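Local coordinates for isatin hydrolase (Ralstonia solanacearum, PDB 5NMP), which hydrolyses the indole-dione isatin, a ring-opening reaction, and carries a bound manganese ion, at residues A[175-179]-A[180-184]; A[200-203]-A[204-208]. All coordinates share one frame; numbering follows the deposited sequence.

Contact 1: residues A[175-179]-A[180-184]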
loop_
_atom_site.group_PDB
_atom_site.type_symbol
_atom_site.label_atom_id
_atom_site.label_comp_id
_atom_site.label_asym_id
_atom_site.label_seq_id
_atom_site.Cartn_x
_atom_site.Cartn_y
_atom_site.Cartn_z
ATOM N N PRO A 175 21.688 -15.545 0.888
ATOM C CA PRO A 175 21.529 -16.196 -0.416
ATOM C C PRO A 175 21.061 -15.235 -1.508
ATOM O O PRO A 175 20.618 -14.129 -1.201
ATOM C CB PRO A 175 20.474 -17.273 -0.142
ATOM C CG PRO A 175 19.701 -16.753 1.011
ATOM C CD PRO A 175 20.688 -16.015 1.864
ATOM N N GLY A 176 21.166 -15.655 -2.765
ATOM C CA GLY A 176 20.794 -14.810 -3.888
ATOM C C GLY A 176 21.069 -15.456 -5.235
ATOM O O GLY A 176 21.645 -16.541 -5.298
ATOM N N PRO A 177 20.656 -14.793 -6.325
ATOM C CA PRO A 177 20.821 -15.341 -7.675
ATOM C C PRO A 177 22.193 -15.054 -8.276
ATOM O O PRO A 177 22.814 -14.043 -7.951
ATOM C CB PRO A 177 19.729 -14.625 -8.469
ATOM C CG PRO A 177 19.625 -13.287 -7.804
ATOM C CD PRO A 177 19.904 -13.523 -6.334
ATOM N N THR A 178 22.657 -15.944 -9.145
ATOM C CA THR A 178 23.863 -15.686 -9.921
ATOM C C THR A 178 23.548 -14.673 -11.010
ATOM O O THR A 178 22.380 -14.414 -11.301
ATOM C CB THR A 178 24.418 -16.963 -10.571
ATOM O OG1 THR A 178 23.561 -17.360 -11.651
ATOM C CG2 THR A 178 24.515 -18.085 -9.551
ATOM N N GLN A 179 24.584 -14.106 -11.618
ATOM C CA GLN A 179 24.383 -13.173 -12.718
ATOM C C GLN A 179 23.650 -13.848 -13.873
ATOM O O GLN A 179 22.738 -13.268 -14.462
ATOM C CB GLN A 179 25.717 -12.606 -13.204
ATOM C CG GLN A 179 25.584 -11.712 -14.427
ATOM C CD GLN A 179 26.890 -11.057 -14.814
ATOM O OE1 GLN A 179 27.685 -10.680 -13.955
ATOM N NE2 GLN A 179 27.124 -10.924 -16.112
ATOM N N GLU A 180 24.041 -15.080 -14.180
ATOM C CA GLU A 180 23.434 -15.828 -15.274
ATOM C C GLU A 180 21.946 -16.063 -15.030
ATOM O O GLU A 180 21.146 -16.004 -15.960
ATOM C CB GLU A 180 24.155 -17.164 -15.479
ATOM C CG GLU A 180 25.593 -17.042 -15.984
ATOM C CD GLU A 180 26.589 -16.651 -14.895
ATOM O OE1 GLU A 180 26.174 -16.459 -13.730
ATOM O OE2 GLU A 180 27.795 -16.539 -15.206
ATOM N N ALA A 181 21.581 -16.322 -13.778
ATOM C CA ALA A 181 20.180 -16.529 -13.419
ATOM C C ALA A 181 19.371 -15.251 -13.625
ATOM O O ALA A 181 18.261 -15.284 -14.155
ATOM C CB ALA A 181 20.065 -17.006 -11.984
ATOM N N VAL A 182 19.934 -14.127 -13.199
ATOM C CA VAL A 182 19.295 -12.833 -13.390
ATOM C C VAL A 182 19.122 -12.543 -14.882
ATOM O O VAL A 182 18.055 -12.107 -15.315
ATOM C CB VAL A 182 20.103 -11.701 -12.722
ATOM C CG1 VAL A 182 19.480 -10.344 -13.022
ATOM C CG2 VAL A 182 20.182 -11.926 -11.217
ATOM N N GLU A 183 20.168 -12.801 -15.663
ATOM C CA GLU A 183 20.113 -12.613 -17.112
ATOM C C GLU A 183 19.053 -13.504 -17.762
ATOM O O GLU A 183 18.334 -13.071 -18.662
ATOM C CB GLU A 183 21.482 -12.884 -17.741
ATOM C CG GLU A 183 22.526 -11.823 -17.438
ATOM C CD GLU A 183 23.915 -12.198 -17.927
ATOM O OE1 GLU A 183 24.140 -13.383 -18.261
ATOM O OE2 GLU A 183 24.785 -11.302 -17.973
ATOM N N TRP A 184 18.958 -14.746 -17.297
ATOM C CA TRP A 184 17.994 -15.706 -17.829
ATOM C C TRP A 184 16.558 -15.289 -17.515
ATOM O O TRP A 184 15.691 -15.318 -18.389
ATOM C CB TRP A 184 18.279 -17.103 -17.267
ATOM C CG TRP A 184 17.441 -18.197 -17.854
ATOM C CD1 TRP A 184 17.637 -18.827 -19.046
ATOM C CD2 TRP A 184 16.288 -18.807 -17.262
ATOM N NE1 TRP A 184 16.674 -19.787 -19.241
ATOM C CE2 TRP A 184 15.832 -19.795 -18.161
ATOM C CE3 TRP A 184 15.593 -18.612 -16.065
ATOM C CZ2 TRP A 184 14.714 -20.584 -17.900
ATOM C CZ3 TRP A 184 14.483 -19.398 -15.807
ATOM C CH2 TRP A 184 14.054 -20.372 -16.721
#

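Contact 2: residues A[200-203]-A[204-208]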
loop_
_atom_site.group_PDB
_atom_site.type_symbol
_atom_site.label_atom_id
_atom_site.label_comp_id
_atom_site.label_asym_id
_atom_site.label_seq_id
_atom_site.Cartn_x
_atom_site.Cartn_y
_atom_site.Cartn_z
ATOM N N ASN A 200 18.179 -7.781 1.131
ATOM C CA ASN A 200 18.817 -7.514 -0.156
ATOM C C ASN A 200 18.358 -8.523 -1.211
ATOM O O ASN A 200 18.307 -9.721 -0.938
ATOM C CB ASN A 200 20.342 -7.547 -0.003
ATOM C CG ASN A 200 21.075 -6.946 -1.195
ATOM O OD1 ASN A 200 20.503 -6.762 -2.271
ATOM N ND2 ASN A 200 22.358 -6.647 -1.008
ATOM N N THR A 201 18.015 -8.049 -2.408
ATOM C CA THR A 201 17.612 -8.963 -3.480
ATOM C C THR A 201 18.817 -9.724 -4.003
ATOM O O THR A 201 18.684 -10.825 -4.532
ATOM C CB THR A 201 16.938 -8.238 -4.662
ATOM O OG1 THR A 201 17.815 -7.224 -5.166
ATOM C CG2 THR A 201 15.619 -7.615 -4.235
ATOM N N ASP A 202 19.992 -9.126 -3.853
ATOM C CA ASP A 202 21.234 -9.763 -4.262
ATOM C C ASP A 202 21.844 -10.574 -3.136
ATOM O O ASP A 202 21.574 -10.322 -1.962
ATOM C CB ASP A 202 22.241 -8.721 -4.740
ATOM C CG ASP A 202 21.989 -8.284 -6.160
ATOM O OD1 ASP A 202 22.335 -9.056 -7.078
ATOM O OD2 ASP A 202 21.452 -7.174 -6.359
ATOM N N ALA A 203 22.670 -11.550 -3.502
ATOM C CA ALA A 203 23.462 -12.276 -2.522
ATOM C C ALA A 203 24.441 -11.307 -1.881
ATOM O O ALA A 203 25.035 -10.476 -2.565
ATOM C CB ALA A 203 24.192 -13.435 -3.171
ATOM N N GLY A 204 24.592 -11.406 -0.564
ATOM C CA GLY A 204 25.426 -10.483 0.184
ATOM C C GLY A 204 26.848 -10.384 -0.331
ATOM O O GLY A 204 27.436 -9.304 -0.349
ATOM N N GLN A 205 27.394 -11.512 -0.772
ATOM C CA GLN A 205 28.786 -11.572 -1.196
ATOM C C GLN A 205 28.982 -11.156 -2.652
ATOM O O GLN A 205 30.105 -11.159 -3.156
ATOM C CB GLN A 205 29.338 -12.982 -0.979
ATOM C CG GLN A 205 29.498 -13.350 0.482
ATOM C CD GLN A 205 30.512 -12.476 1.191
ATOM O OE1 GLN A 205 31.718 -12.610 0.982
ATOM N NE2 GLN A 205 30.027 -11.571 2.030
ATOM N N SER A 206 27.896 -10.783 -3.322
ATOM C CA SER A 206 27.966 -10.425 -4.735
ATOM C C SER A 206 28.515 -9.017 -4.947
ATOM O O SER A 206 28.589 -8.535 -6.076
ATOM C CB SER A 206 26.590 -10.541 -5.385
ATOM O OG SER A 206 25.717 -9.539 -4.899
ATOM N N TYR A 207 28.900 -8.358 -3.860
ATOM C CA TYR A 207 29.516 -7.041 -3.948
ATOM C C TYR A 207 30.902 -7.151 -4.573
ATOM O O TYR A 207 31.467 -6.159 -5.038
ATOM C CB TYR A 207 29.617 -6.398 -2.562
ATOM C CG TYR A 207 30.684 -7.024 -1.694
ATOM C CD1 TYR A 207 31.947 -6.453 -1.587
ATOM C CD2 TYR A 207 30.436 -8.200 -0.997
ATOM C CE1 TYR A 207 32.929 -7.031 -0.802
ATOM C CE2 TYR A 207 31.411 -8.786 -0.210
ATOM C CZ TYR A 207 32.655 -8.199 -0.115
ATOM O OH TYR A 207 33.624 -8.783 0.668
ATOM N N ALA A 208 31.446 -8.365 -4.572
ATOM C CA ALA A 208 32.815 -8.600 -5.011
ATOM C C ALA A 208 32.885 -9.334 -6.350
ATOM O O ALA A 208 33.971 -9.588 -6.866
ATOM C CB ALA A 208 33.572 -9.376 -3.949
#

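Contact 1: residues A[175-179]-A[180-184]
The ring of Pro177 lies against Val182, with its CG 3.7 Å from Val182 CG2, and the two side chains meet at a slant. Ala181 adds its methyl beside the same proline, CB to CB at 4.3 Å, so the last residue of strand 176-177 is already packed on the first turn of helix 179-187. Between strand and helix sits Thr178, the N-cap, with Pro177 and Val182 flanking it as a hydrophobic staple. A chi1 of 72° tucks its OG1 between the backbone N and the carbonyl carbon, where it faces back into the turn and accepts the N-H of Ala181 at 3.1 Å. The same hydroxyl gives a weak hydrogen bond to Glu180 OE1, 3.5 Å from OG1, which the bend in the glutamate chain brings back toward the cap. The main chain carries on from there: Val182 N donates to Thr178 O and Glu183 N to Gln179 O, the first i to i+4 bonds of the helix. Gln179 points CG anti to its own N (chi1 175°) and runs out extended, while Glu183, also extended beyond CG, rises one turn further on. Gln179 NE2 reaches Glu183 OE2 at 3.0 Å; the acceptor lies close to the amide plane, but the donor arrives from above the carboxylate, the two planes being 73° apart. Helix 214-221 lies against Val182 through Cys215 and Leu218, and Pro214 and Leu218 also touch Gln179 and Glu183, respectively; helix 129-139 meets Glu180 through Val129. The polar chemistry implies a well-defined helix start: the threonine hydroxyl serves an N-H that the first turn cannot satisfy from within the helix, and the nearby carboxylate of Glu180 would probably be favoured by the positive end of the helix dipole.

Contact 2: residues A[200-203]-A[204-208]
The flat carbonyl group of Ala203 is met twice by Ser206: OG comes in the plane of the group, whereas the backbone N stands above it, 55° out. The N-H bond, Ser206 N to Ala203 O at 3.0 Å, closes a type I beta turn with Gly204 and Gln205 at its corners. The hydroxyl bond, Ser206 OG to Ala203 O at 2.6 Å, runs far more nearly in line with the C=O, at an angle of 150°. It depends on a chi1 of 69°, which swings OG back over the turn instead of out from it, and it brings OG to 3.6 Å from Asp202 CB. Two donors from one residue therefore grip a single buried oxygen, fixing the serine rotamer and the turn together. Outside the turn, Asp202 is tied to helix 214-221: OD1 accepts from Cys215 N in the first turn of that helix and OD2 pairs with His216 ND1. Gln205 points the other way, its NE2 donating to the backbone oxygens of Asp170 and Ala172. Thus Asp202 ties this loop to helix 214-221, and Gln205 ties it to the chain at Asp170 and Ala172. Just ahead of the beta turn, an Asx turn shapes the approach: Asn200 OD1 accepts the backbone N of Asp202 at 2.9 Å.

In the fold
Contact 1 precedes contact 2 along the chain, and their centres are 11 Å apart. They touch directly: Pro177 CD packs 3.5 Å from Thr201 O, and Gly176 CA lies 3.7 Å from Ala203 CB. Helix 214-221 joins them as well, since Cys215 meets side chains from both. Of the two, contact 2 is nearer the metal site made by His76, His80 and Asp82. The side chain of Asp202 is about 10 Å from the manganese ion and about 7 Å from that of Gln228, a manganese-binding residue not bound to this ion, while the side chain of Pro177 is about 14 Å from the ion. Contact 1 thus lies farther from the metal.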